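Local atomic coordinates of thymine dioxygenase (Neurospora crassa, PDB entry 5C3Q), a protein that probably hydroxylates the methyl group of thymine as an iron- and 2-oxoglutarate-dependent dioxygenase, binding thymine and 2-oxoglutarate in one active site. Residues F47-N52 against E249-V254; T223-D228 against R288-Y293; I18-F23 against I163-A168; G231-K236 against H273-P278. All coordinates share one frame; numbering follows the deposited sequence.

How the contacts relate
Contacts 1, 2 and 4 are strand pairs; contact 3 sets a turn and short helix against a long helix. Contacts 1 and 2 share one large sheet, where strands 251-256 and 222-227 are neighbours. Strand 13-19 of contact 3 lies beside 47-51 in it. Contact 4 belongs to the smaller sheet facing it. All four are largely buried. Contact 2 lies closest to the centre of the chain; contact 3 is the farthest, its centre about 17 Å from that of the chain. Contacts 2 and 4 both touch 2-oxoglutarate: contact 2 grips its distal carboxylate, and contact 4 brings in the metal ligand His273. Contact 1 joins apolar and aromatic side chains. Contact 3 has no hydrogen bond between its segments.

Contact 1. Residues F47-N52 against E249-V254; sequences FIYLKN and ENTVVV
Strands 47-51 and 251-254 run antiparallel and are tightest from Ile48 to Leu50. Four nearly straight backbone bonds tie Ile48 to Val254 and Leu50 to Val252. Ile48 N lies 2.8 Å from Val254 O. The side chains of these four residues share one face of the sheet. Ile48 CG1 takes the crowded position between its backbone N and carbonyl carbon (chi1 64°). It lies alongside Val254, with CG1 3.8 Å from Val254 CB. Leu50 crosses obliquely, its CD1 3.9 Å from Val254 CG2. Phe42 of helix 28-44 touches Ile48 and Val254. The two strands join the N-terminal region to the larger sheet of the double-stranded beta-helix (DSBH). On the other face, Val253 meets two rings with its two methyls. Its CG2 stands over the centre of the Tyr49 ring, 3.8 Å from the centroid, in a CH-pi contact. Its CG1 meets the edge of the Phe47 ring, 3.6 Å from Phe47 CD2. Tyr49 OH is hydrogen-bonded to Thr246 O. An alanine at Tyr49 removes the ring beside Val253 CG2 and the bond to Thr246, and would probably loosen this face of the strand pair. The end with Lys51, Asn52 and Asn250 is looser and more exposed. The Lys51 side chain turns its amine outward, off the partner strand. A water bridges the gap, 2.8 Å from the donor Asn52 N and 2.7 Å from the acceptor Asn250 O.

Contact 2. Residues T223-D228 against R288-Y293; sequences TLLFQD and RYSIAY. With AKG (2-oxoglutaric acid), chain F.
One nitrogen, Arg288 NH2, serves two acceptors at once: the bound 2-oxoglutarate and Gln227 OE1. The residues lie on adjacent antiparallel strands of the larger sheet of the DSBH. Arg288 meets the distal carboxylate end-on with both terminal nitrogens. NH1 is 2.9 Å from AKG O4, and NH2 is 2.8 Å from AKG O3. Ser290 OG donates a second bond to AKG O4, at 2.7 Å. Tyr196 and Arg192 also bond the cosubstrate. Gln227 OE1 lies in the guanidinium plane, 3.0 Å from Arg288 NH2, which comes in on a lone pair of the amide oxygen. The amide and guanidinium planes are nearly perpendicular, 85° apart. These bonds fix the rotation of the arginine head. Leu225 packs against the distal carboxylate, its CD2 3.3 Å from AKG O3. It shares a face with Ala292, Gln227 and Ser290. The other face carries Leu224, Phe226, Ile291 and Tyr293. Helix 147-173 covers it, and Phe154 meets Phe226 edge-to-face. Asp228 OD1 is 4.2 Å from Arg288 NE, well out of the guanidinium plane, and may steady its charge. Asp228 OD2 accepts from Tyr289 N at 2.8 Å, a straight bond arriving from above the carboxylate plane.

Contact 3. Residues I18-F23 against I163-A168; sequences IDFSKF and IEVMRA
The turn from strand 13-19 into the short helix 21-25, in the N-terminal region, packs here against the long helix 147-173. Asp19 caps the turn. Its OD1 accepts from Ser21 OG at 2.6 Å and, weakly, from Ser21 N. Two phenylalanines then carry the contact. Both hold CG anti to the backbone N, which points the rings at the long helix. The Phe23 ring lies with one face on Ala168. The methyl CB of Ala168 sits over its centre, 3.8 Å from the centroid and 8° off the normal. The tip of the ring also comes close to the helix backbone, with Phe23 CZ 3.4 Å from Ala168 N. Phe20 meets the helix with its edge, and its CZ is 3.7 Å from Glu164 CB. Phe20 CZ also comes 4.2 Å from Val165 CG2. An alanine at Phe23 removes the ring from Ala168 and would probably weaken the hold of the short helix on the long one. Within the long helix, Glu164, bent at chi2, has a long salt bridge to Arg167, OE1 to NH1 3.7 Å. Arg167 NH2 is also paired with Asp181. Around this join, Leu50 of strand 47-51 touches Phe20 and Val165, and Ile38 of helix 28-44 touches Ala168.

Contact 4. Residues G231-K236 against H273-P278; sequences GGLQVK and HRVVEP. With NI (nickel (II) ion), chain E; AKG (2-oxoglutaric acid), chain F.
Gln234 and Arg274 lie side by side and point the same way, their amide and guanidinium planes only 15° apart. Arg274 grips one oxygen with two nitrogens: NE and NH2 each lie 2.8 Å from Gln234 OE1, which stays in the guanidinium plane. Gln234 NE2 bonds Asp244, and Phe242 adds a cation-pi contact to Arg274. Val276 crosses Gln234 at about a right angle, with its CG2 3.5 Å from Gln234 CD. Its CG1 lies over one face of the Arg274 guanidinium, toward the rim. These antiparallel strands belong to the smaller sheet of the DSBH. Their other face carries Leu233, Val235, His273 and Val275, and it bears on the active site. His273, with CG in the crowded position (chi1 52°), sends NE2 to the nickel at 2.2 Å. His216 and Asp218 complete the facial triad, and 2-oxoglutarate O1 and O5 and a water fill the remaining places. His273 ND1 is hydrogen-bonded to Thr271 O. With the metal bond, this holds the ring's rotation. Val275 CG2 packs 3.5 Å from AKG C5. Beyond the strand, Val276 N donates to Gly232 O at 2.9 Å, from above the carbonyl plane. At Gly232 a side chain would clash with Val276 O.

Contact 1. Residues F47-N52 against E249-V254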
# COMPACT_ATOMS: atom_id res chain seq x y z
N PHE A 47 2.70 0.40 11.20
CA PHE A 47 1.43 -0.12 10.70
C PHE A 47 0.34 0.17 11.74
O PHE A 47 0.60 0.08 12.94
CB PHE A 47 1.51 -1.64 10.53
CG PHE A 47 1.90 -2.09 9.16
CD1 PHE A 47 3.22 -2.00 8.73
CD2 PHE A 47 0.97 -2.63 8.30
CE1 PHE A 47 3.59 -2.43 7.46
CE2 PHE A 47 1.32 -3.06 7.03
CZ PHE A 47 2.64 -2.96 6.61
N ILE A 48 -0.86 0.52 11.27
CA ILE A 48 -2.06 0.55 12.11
C ILE A 48 -3.25 -0.06 11.35
O ILE A 48 -3.19 -0.21 10.13
CB ILE A 48 -2.41 1.99 12.57
CG1 ILE A 48 -2.78 2.87 11.36
CG2 ILE A 48 -1.25 2.60 13.34
CD1 ILE A 48 -3.25 4.26 11.73
N TYR A 49 -4.30 -0.43 12.09
CA TYR A 49 -5.60 -0.75 11.48
C TYR A 49 -6.55 0.38 11.86
O TYR A 49 -6.60 0.78 13.03
CB TYR A 49 -6.19 -2.04 12.03
CG TYR A 49 -5.65 -3.36 11.50
CD1 TYR A 49 -4.28 -3.60 11.42
CD2 TYR A 49 -6.52 -4.39 11.17
CE1 TYR A 49 -3.80 -4.82 10.98
CE2 TYR A 49 -6.05 -5.62 10.73
CZ TYR A 49 -4.69 -5.83 10.64
OH TYR A 49 -4.22 -7.05 10.20
N LEU A 50 -7.30 0.87 10.89
CA LEU A 50 -8.36 1.84 11.14
C LEU A 50 -9.71 1.21 10.90
O LEU A 50 -9.91 0.53 9.90
CB LEU A 50 -8.21 3.06 10.24
CG LEU A 50 -6.97 3.93 10.45
CD1 LEU A 50 -6.99 5.08 9.46
CD2 LEU A 50 -6.88 4.44 11.88
N LYS A 51 -10.64 1.46 11.82
CA LYS A 51 -12.05 1.10 11.65
C LYS A 51 -12.89 2.38 11.62
O LYS A 51 -12.41 3.45 11.99
CB LYS A 51 -12.53 0.16 12.77
CG LYS A 51 -12.41 0.72 14.18
CD LYS A 51 -12.63 -0.36 15.24
CE LYS A 51 -14.10 -0.64 15.48
NZ LYS A 51 -14.27 -1.76 16.45
N ASN A 52 -14.13 2.25 11.16
CA ASN A 52 -15.06 3.38 11.05
C ASN A 52 -14.46 4.56 10.30
O ASN A 52 -14.50 5.70 10.77
CB ASN A 52 -15.57 3.80 12.42
CG ASN A 52 -16.31 2.69 13.13
OD1 ASN A 52 -16.87 1.80 12.49
ND2 ASN A 52 -16.31 2.72 14.46
N GLU A 249 -12.78 -7.53 9.65
CA GLU A 249 -13.86 -7.03 8.79
C GLU A 249 -14.00 -5.51 8.88
O GLU A 249 -13.94 -4.94 9.96
CB GLU A 249 -15.20 -7.70 9.12
CG GLU A 249 -16.28 -7.45 8.07
CD GLU A 249 -17.63 -8.02 8.45
OE1 GLU A 249 -18.63 -7.64 7.80
OE2 GLU A 249 -17.71 -8.85 9.39
N ASN A 250 -14.17 -4.89 7.72
CA ASN A 250 -14.33 -3.44 7.58
C ASN A 250 -13.25 -2.60 8.27
O ASN A 250 -13.54 -1.56 8.86
CB ASN A 250 -15.73 -3.02 8.04
CG ASN A 250 -16.83 -3.61 7.17
OD1 ASN A 250 -16.65 -3.81 5.96
ND2 ASN A 250 -17.97 -3.88 7.77
N THR A 251 -12.00 -3.06 8.17
CA THR A 251 -10.86 -2.24 8.57
C THR A 251 -10.03 -1.93 7.34
O THR A 251 -10.15 -2.60 6.30
CB THR A 251 -9.96 -2.94 9.60
OG1 THR A 251 -9.47 -4.18 9.06
CG2 THR A 251 -10.72 -3.21 10.90
N VAL A 252 -9.21 -0.90 7.44
CA VAL A 252 -8.17 -0.64 6.46
C VAL A 252 -6.84 -0.70 7.19
O VAL A 252 -6.69 -0.15 8.28
CB VAL A 252 -8.36 0.72 5.73
CG1 VAL A 252 -8.44 1.89 6.70
CG2 VAL A 252 -7.25 0.95 4.71
N VAL A 253 -5.90 -1.42 6.60
CA VAL A 253 -4.56 -1.50 7.14
C VAL A 253 -3.79 -0.33 6.55
O VAL A 253 -3.74 -0.16 5.33
CB VAL A 253 -3.90 -2.85 6.80
CG1 VAL A 253 -2.48 -2.91 7.35
CG2 VAL A 253 -4.72 -4.00 7.36
N VAL A 254 -3.20 0.49 7.42
CA VAL A 254 -2.46 1.67 6.98
C VAL A 254 -1.01 1.55 7.44
O VAL A 254 -0.74 1.30 8.62
CB VAL A 254 -3.06 2.97 7.54
CG1 VAL A 254 -2.35 4.17 6.92
CG2 VAL A 254 -4.55 3.04 7.26
O HOH W 1 -15.25 -0.16 10.38

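Contact 2. Residues T223-D228 against R288-Y293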
# COMPACT_ATOMS: atom_id res chain seq x y z
N THR A 223 0.27 4.00 2.83
CA THR A 223 -0.49 3.13 1.97
C THR A 223 -1.76 2.74 2.70
O THR A 223 -1.72 2.41 3.88
CB THR A 223 0.31 1.86 1.59
OG1 THR A 223 1.51 2.23 0.92
CG2 THR A 223 -0.51 0.94 0.68
N LEU A 224 -2.88 2.82 1.99
CA LEU A 224 -4.16 2.36 2.51
C LEU A 224 -4.39 1.01 1.87
O LEU A 224 -4.59 0.93 0.66
CB LEU A 224 -5.28 3.34 2.14
CG LEU A 224 -5.02 4.80 2.48
CD1 LEU A 224 -6.10 5.69 1.88
CD2 LEU A 224 -4.92 5.00 3.98
N LEU A 225 -4.33 -0.05 2.68
CA LEU A 225 -4.48 -1.41 2.18
C LEU A 225 -5.81 -2.01 2.61
O LEU A 225 -6.06 -2.23 3.80
CB LEU A 225 -3.33 -2.30 2.67
CG LEU A 225 -3.41 -3.73 2.11
CD1 LEU A 225 -2.98 -3.77 0.66
CD2 LEU A 225 -2.58 -4.68 2.95
N PHE A 226 -6.66 -2.26 1.62
CA PHE A 226 -7.95 -2.90 1.83
C PHE A 226 -7.77 -4.37 1.43
O PHE A 226 -7.45 -4.66 0.27
CB PHE A 226 -9.02 -2.24 0.96
CG PHE A 226 -9.15 -0.76 1.17
CD1 PHE A 226 -8.33 0.13 0.48
CD2 PHE A 226 -10.10 -0.24 2.04
CE1 PHE A 226 -8.45 1.50 0.66
CE2 PHE A 226 -10.22 1.13 2.23
CZ PHE A 226 -9.39 2.00 1.54
N GLN A 227 -7.95 -5.28 2.38
CA GLN A 227 -7.81 -6.71 2.08
C GLN A 227 -9.12 -7.44 2.35
O GLN A 227 -9.91 -7.03 3.20
CB GLN A 227 -6.66 -7.34 2.88
CG GLN A 227 -6.82 -7.36 4.40
CD GLN A 227 -5.67 -8.06 5.11
OE1 GLN A 227 -4.97 -8.88 4.53
NE2 GLN A 227 -5.47 -7.73 6.39
N ASP A 228 -9.36 -8.51 1.59
CA ASP A 228 -10.48 -9.41 1.84
C ASP A 228 -10.14 -10.31 3.04
O ASP A 228 -9.18 -10.03 3.76
CB ASP A 228 -10.87 -10.21 0.57
CG ASP A 228 -9.78 -11.16 0.09
OD1 ASP A 228 -8.79 -11.42 0.82
OD2 ASP A 228 -9.91 -11.65 -1.05
N ARG A 288 -7.40 -14.37 -3.91
CA ARG A 288 -7.32 -13.28 -2.94
C ARG A 288 -7.34 -11.94 -3.67
O ARG A 288 -6.62 -11.73 -4.66
CB ARG A 288 -6.05 -13.40 -2.09
CG ARG A 288 -5.79 -12.22 -1.16
CD ARG A 288 -4.70 -12.52 -0.15
NE ARG A 288 -4.59 -11.48 0.87
CZ ARG A 288 -3.92 -10.33 0.74
NH1 ARG A 288 -3.29 -10.04 -0.39
NH2 ARG A 288 -3.90 -9.46 1.74
N TYR A 289 -8.19 -11.03 -3.19
CA TYR A 289 -8.26 -9.67 -3.70
C TYR A 289 -7.83 -8.69 -2.64
O TYR A 289 -8.24 -8.80 -1.48
CB TYR A 289 -9.68 -9.33 -4.14
CG TYR A 289 -10.15 -10.14 -5.31
CD1 TYR A 289 -9.86 -9.74 -6.61
CD2 TYR A 289 -10.86 -11.31 -5.12
CE1 TYR A 289 -10.28 -10.49 -7.69
CE2 TYR A 289 -11.29 -12.07 -6.20
CZ TYR A 289 -11.00 -11.66 -7.48
OH TYR A 289 -11.41 -12.40 -8.55
N SER A 290 -7.00 -7.74 -3.04
CA SER A 290 -6.70 -6.60 -2.20
C SER A 290 -6.59 -5.36 -3.07
O SER A 290 -6.48 -5.44 -4.30
CB SER A 290 -5.42 -6.82 -1.39
OG SER A 290 -4.29 -6.92 -2.24
N ILE A 291 -6.63 -4.21 -2.41
CA ILE A 291 -6.46 -2.93 -3.06
C ILE A 291 -5.46 -2.13 -2.23
O ILE A 291 -5.71 -1.85 -1.05
CB ILE A 291 -7.79 -2.17 -3.18
CG1 ILE A 291 -8.83 -3.02 -3.93
CG2 ILE A 291 -7.57 -0.83 -3.89
CD1 ILE A 291 -10.21 -2.40 -4.03
N ALA A 292 -4.34 -1.78 -2.85
CA ALA A 292 -3.35 -0.92 -2.23
C ALA A 292 -3.45 0.47 -2.84
O ALA A 292 -3.20 0.65 -4.03
CB ALA A 292 -1.95 -1.48 -2.43
N TYR A 293 -3.81 1.44 -2.01
CA TYR A 293 -3.81 2.83 -2.43
C TYR A 293 -2.54 3.50 -1.91
O TYR A 293 -2.43 3.85 -0.73
CB TYR A 293 -5.07 3.54 -1.95
CG TYR A 293 -5.25 4.93 -2.50
CD1 TYR A 293 -5.86 5.15 -3.72
CD2 TYR A 293 -4.80 6.04 -1.79
CE1 TYR A 293 -6.03 6.42 -4.23
CE2 TYR A 293 -4.97 7.33 -2.28
CZ TYR A 293 -5.59 7.51 -3.50
OH TYR A 293 -5.76 8.78 -4.00
C1 AKG F . 1.68 -3.91 -2.15
O1 AKG F . 2.62 -3.09 -1.98
O2 AKG F . 1.08 -4.00 -3.23
C2 AKG F . 1.29 -4.80 -1.04
O5 AKG F . 1.98 -4.84 -0.02
C3 AKG F . 0.05 -5.65 -1.17
C4 AKG F . -0.26 -6.37 0.14
C5 AKG F . -1.55 -7.16 0.05
O3 AKG F . -2.16 -7.39 1.12
O4 AKG F . -1.96 -7.57 -1.05
O HOH W 2 -6.68 -11.15 2.98

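Contact 3. Residues I18-F23 against I163-A168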
# COMPACT_ATOMS: atom_id res chain seq x y z
N ILE A 18 -7.58 1.27 15.65
CA ILE A 18 -7.99 2.62 16.02
C ILE A 18 -9.30 2.98 15.31
O ILE A 18 -9.46 2.72 14.11
CB ILE A 18 -6.88 3.64 15.69
CG1 ILE A 18 -5.65 3.36 16.56
CG2 ILE A 18 -7.36 5.07 15.93
CD1 ILE A 18 -4.37 4.00 16.09
N ASP A 19 -10.23 3.54 16.07
CA ASP A 19 -11.51 3.97 15.54
C ASP A 19 -11.34 5.38 14.98
O ASP A 19 -11.29 6.35 15.73
CB ASP A 19 -12.57 3.96 16.65
CG ASP A 19 -13.93 4.42 16.17
OD1 ASP A 19 -14.02 5.13 15.14
OD2 ASP A 19 -14.93 4.09 16.84
N PHE A 20 -11.25 5.49 13.66
CA PHE A 20 -10.92 6.76 13.02
C PHE A 20 -12.00 7.83 13.20
O PHE A 20 -11.70 9.02 13.20
CB PHE A 20 -10.60 6.56 11.54
CG PHE A 20 -9.86 7.71 10.92
CD1 PHE A 20 -8.59 8.04 11.36
CD2 PHE A 20 -10.42 8.45 9.90
CE1 PHE A 20 -7.89 9.09 10.80
CE2 PHE A 20 -9.72 9.51 9.33
CZ PHE A 20 -8.46 9.83 9.78
N SER A 21 -13.25 7.40 13.36
CA SER A 21 -14.36 8.33 13.56
C SER A 21 -14.15 9.18 14.82
O SER A 21 -14.63 10.31 14.90
CB SER A 21 -15.70 7.58 13.63
OG SER A 21 -15.87 6.93 14.88
N LYS A 22 -13.41 8.65 15.78
CA LYS A 22 -13.09 9.39 17.01
C LYS A 22 -12.10 10.54 16.77
O LYS A 22 -12.12 11.52 17.51
CB LYS A 22 -12.62 8.43 18.10
CG LYS A 22 -13.72 7.47 18.53
CD LYS A 22 -13.30 6.52 19.65
CE LYS A 22 -14.52 5.81 20.22
NZ LYS A 22 -14.18 4.89 21.34
N PHE A 23 -11.24 10.43 15.76
CA PHE A 23 -10.41 11.57 15.35
C PHE A 23 -11.24 12.61 14.60
O PHE A 23 -11.09 13.81 14.81
CB PHE A 23 -9.22 11.14 14.48
CG PHE A 23 -8.44 12.30 13.91
CD1 PHE A 23 -7.63 13.07 14.73
CD2 PHE A 23 -8.55 12.64 12.57
CE1 PHE A 23 -6.93 14.15 14.22
CE2 PHE A 23 -7.85 13.72 12.05
CZ PHE A 23 -7.03 14.48 12.87
N ILE A 163 -5.43 12.71 3.28
CA ILE A 163 -5.35 14.04 3.87
C ILE A 163 -5.68 13.98 5.36
O ILE A 163 -4.99 14.60 6.17
CB ILE A 163 -6.25 15.05 3.12
CG1 ILE A 163 -5.65 15.34 1.74
CG2 ILE A 163 -6.40 16.35 3.89
CD1 ILE A 163 -6.63 15.96 0.75
N GLU A 164 -6.71 13.22 5.72
CA GLU A 164 -7.15 13.13 7.12
C GLU A 164 -6.17 12.36 8.00
O GLU A 164 -5.95 12.74 9.15
CB GLU A 164 -8.55 12.51 7.23
CG GLU A 164 -9.66 13.27 6.50
CD GLU A 164 -10.10 14.56 7.19
OE1 GLU A 164 -9.39 15.06 8.10
OE2 GLU A 164 -11.17 15.09 6.81
N VAL A 165 -5.58 11.29 7.48
CA VAL A 165 -4.57 10.53 8.22
C VAL A 165 -3.34 11.39 8.49
O VAL A 165 -2.79 11.36 9.59
CB VAL A 165 -4.17 9.22 7.52
CG1 VAL A 165 -2.99 8.56 8.24
CG2 VAL A 165 -5.34 8.25 7.48
N MET A 166 -2.91 12.17 7.50
CA MET A 166 -1.78 13.08 7.69
C MET A 166 -2.11 14.16 8.73
O MET A 166 -1.25 14.54 9.52
CB MET A 166 -1.34 13.72 6.37
CG MET A 166 -0.79 12.74 5.33
SD MET A 166 0.40 11.51 5.92
CE MET A 166 1.82 12.53 6.31
N ARG A 167 -3.36 14.64 8.73
CA ARG A 167 -3.81 15.57 9.76
C ARG A 167 -3.72 14.94 11.15
O ARG A 167 -3.30 15.60 12.09
CB ARG A 167 -5.24 16.06 9.49
CG ARG A 167 -5.31 17.09 8.39
CD ARG A 167 -6.74 17.46 8.04
NE ARG A 167 -6.76 18.38 6.90
CZ ARG A 167 -7.86 18.80 6.28
NH1 ARG A 167 -9.06 18.40 6.66
NH2 ARG A 167 -7.74 19.64 5.25
N ALA A 168 -4.11 13.67 11.28
CA ALA A 168 -3.97 12.96 12.56
C ALA A 168 -2.51 12.86 12.98
O ALA A 168 -2.19 13.05 14.15
CB ALA A 168 -4.58 11.57 12.47

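Contact 4. Residues G231-K236 against H273-P278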
# COMPACT_ATOMS: atom_id res chain seq x y z
N GLY A 231 -6.45 -13.74 4.04
CA GLY A 231 -5.21 -13.76 4.81
C GLY A 231 -3.99 -13.95 3.92
O GLY A 231 -4.12 -14.15 2.71
N GLY A 232 -2.81 -13.88 4.53
CA GLY A 232 -1.55 -14.02 3.81
C GLY A 232 -0.59 -12.86 4.00
O GLY A 232 0.62 -13.02 3.86
N LEU A 233 -1.13 -11.68 4.32
CA LEU A 233 -0.30 -10.50 4.58
C LEU A 233 0.48 -10.68 5.88
O LEU A 233 -0.08 -11.08 6.90
CB LEU A 233 -1.16 -9.24 4.66
CG LEU A 233 -0.42 -7.94 5.03
CD1 LEU A 233 0.58 -7.55 3.96
CD2 LEU A 233 -1.41 -6.82 5.28
N GLN A 234 1.77 -10.37 5.83
CA GLN A 234 2.64 -10.51 6.99
C GLN A 234 3.51 -9.27 7.14
O GLN A 234 3.95 -8.69 6.15
CB GLN A 234 3.53 -11.75 6.87
CG GLN A 234 2.77 -13.06 6.85
CD GLN A 234 3.68 -14.27 6.94
OE1 GLN A 234 4.80 -14.27 6.42
NE2 GLN A 234 3.20 -15.32 7.59
N VAL A 235 3.74 -8.88 8.38
CA VAL A 235 4.51 -7.69 8.70
C VAL A 235 5.69 -8.14 9.56
O VAL A 235 5.53 -8.96 10.46
CB VAL A 235 3.65 -6.67 9.47
CG1 VAL A 235 4.46 -5.46 9.90
CG2 VAL A 235 2.45 -6.24 8.63
N LYS A 236 6.88 -7.61 9.27
CA LYS A 236 8.08 -8.01 9.99
C LYS A 236 8.12 -7.38 11.38
O LYS A 236 7.95 -6.17 11.54
CB LYS A 236 9.34 -7.66 9.18
CG LYS A 236 10.53 -8.54 9.52
CD LYS A 236 11.52 -8.64 8.37
CE LYS A 236 12.60 -9.66 8.68
NZ LYS A 236 13.83 -9.48 7.87
N HIS A 273 7.03 -5.91 4.67
CA HIS A 273 5.86 -6.78 4.63
C HIS A 273 5.83 -7.58 3.33
O HIS A 273 6.54 -7.28 2.38
CB HIS A 273 4.58 -5.97 4.81
CG HIS A 273 4.46 -4.81 3.88
ND1 HIS A 273 5.27 -3.69 3.97
CD2 HIS A 273 3.64 -4.59 2.83
CE1 HIS A 273 4.94 -2.84 3.02
NE2 HIS A 273 3.96 -3.36 2.32
N ARG A 274 4.99 -8.62 3.32
CA ARG A 274 4.91 -9.54 2.19
C ARG A 274 3.55 -10.22 2.21
O ARG A 274 2.78 -10.05 3.16
CB ARG A 274 6.02 -10.60 2.27
CG ARG A 274 5.83 -11.63 3.37
CD ARG A 274 7.05 -12.51 3.56
NE ARG A 274 6.81 -13.55 4.56
CZ ARG A 274 7.63 -14.56 4.82
NH1 ARG A 274 8.78 -14.69 4.16
NH2 ARG A 274 7.30 -15.45 5.74
N VAL A 275 3.25 -10.98 1.16
CA VAL A 275 2.07 -11.83 1.13
C VAL A 275 2.49 -13.25 0.79
O VAL A 275 3.13 -13.49 -0.23
CB VAL A 275 1.00 -11.35 0.13
CG1 VAL A 275 -0.27 -12.18 0.26
CG2 VAL A 275 0.68 -9.88 0.35
N VAL A 276 2.13 -14.19 1.66
CA VAL A 276 2.47 -15.61 1.48
C VAL A 276 1.18 -16.42 1.47
O VAL A 276 0.09 -15.86 1.36
CB VAL A 276 3.43 -16.11 2.59
CG1 VAL A 276 4.76 -15.38 2.49
CG2 VAL A 276 2.83 -15.95 3.98
N GLU A 277 1.30 -17.74 1.55
CA GLU A 277 0.15 -18.61 1.72
C GLU A 277 -0.69 -18.16 2.90
O GLU A 277 -0.15 -17.72 3.92
CB GLU A 277 0.60 -20.06 1.97
CG GLU A 277 0.96 -20.82 0.71
CD GLU A 277 1.26 -22.27 1.00
OE1 GLU A 277 0.41 -23.13 0.69
OE2 GLU A 277 2.34 -22.55 1.56
N PRO A 278 -2.03 -18.27 2.78
CA PRO A 278 -2.87 -18.06 3.96
C PRO A 278 -2.52 -19.08 5.06
O PRO A 278 -2.15 -20.20 4.73
CB PRO A 278 -4.29 -18.30 3.45
CG PRO A 278 -4.21 -18.21 1.96
CD PRO A 278 -2.81 -18.56 1.57
NI NI E . 3.35 -3.10 0.17
C1 AKG F . 1.68 -3.91 -2.15
O1 AKG F . 2.62 -3.09 -1.98
O2 AKG F . 1.08 -4.00 -3.23
C2 AKG F . 1.29 -4.80 -1.04
O5 AKG F . 1.98 -4.84 -0.02
C3 AKG F . 0.05 -5.65 -1.17
C4 AKG F . -0.26 -6.37 0.14
C5 AKG F . -1.55 -7.16 0.05
O3 AKG F . -2.16 -7.39 1.12
O4 AKG F . -1.96 -7.57 -1.05
O HOH W 3 -2.52 -15.21 0.63
O HOH W 4 1.49 -2.09 0.80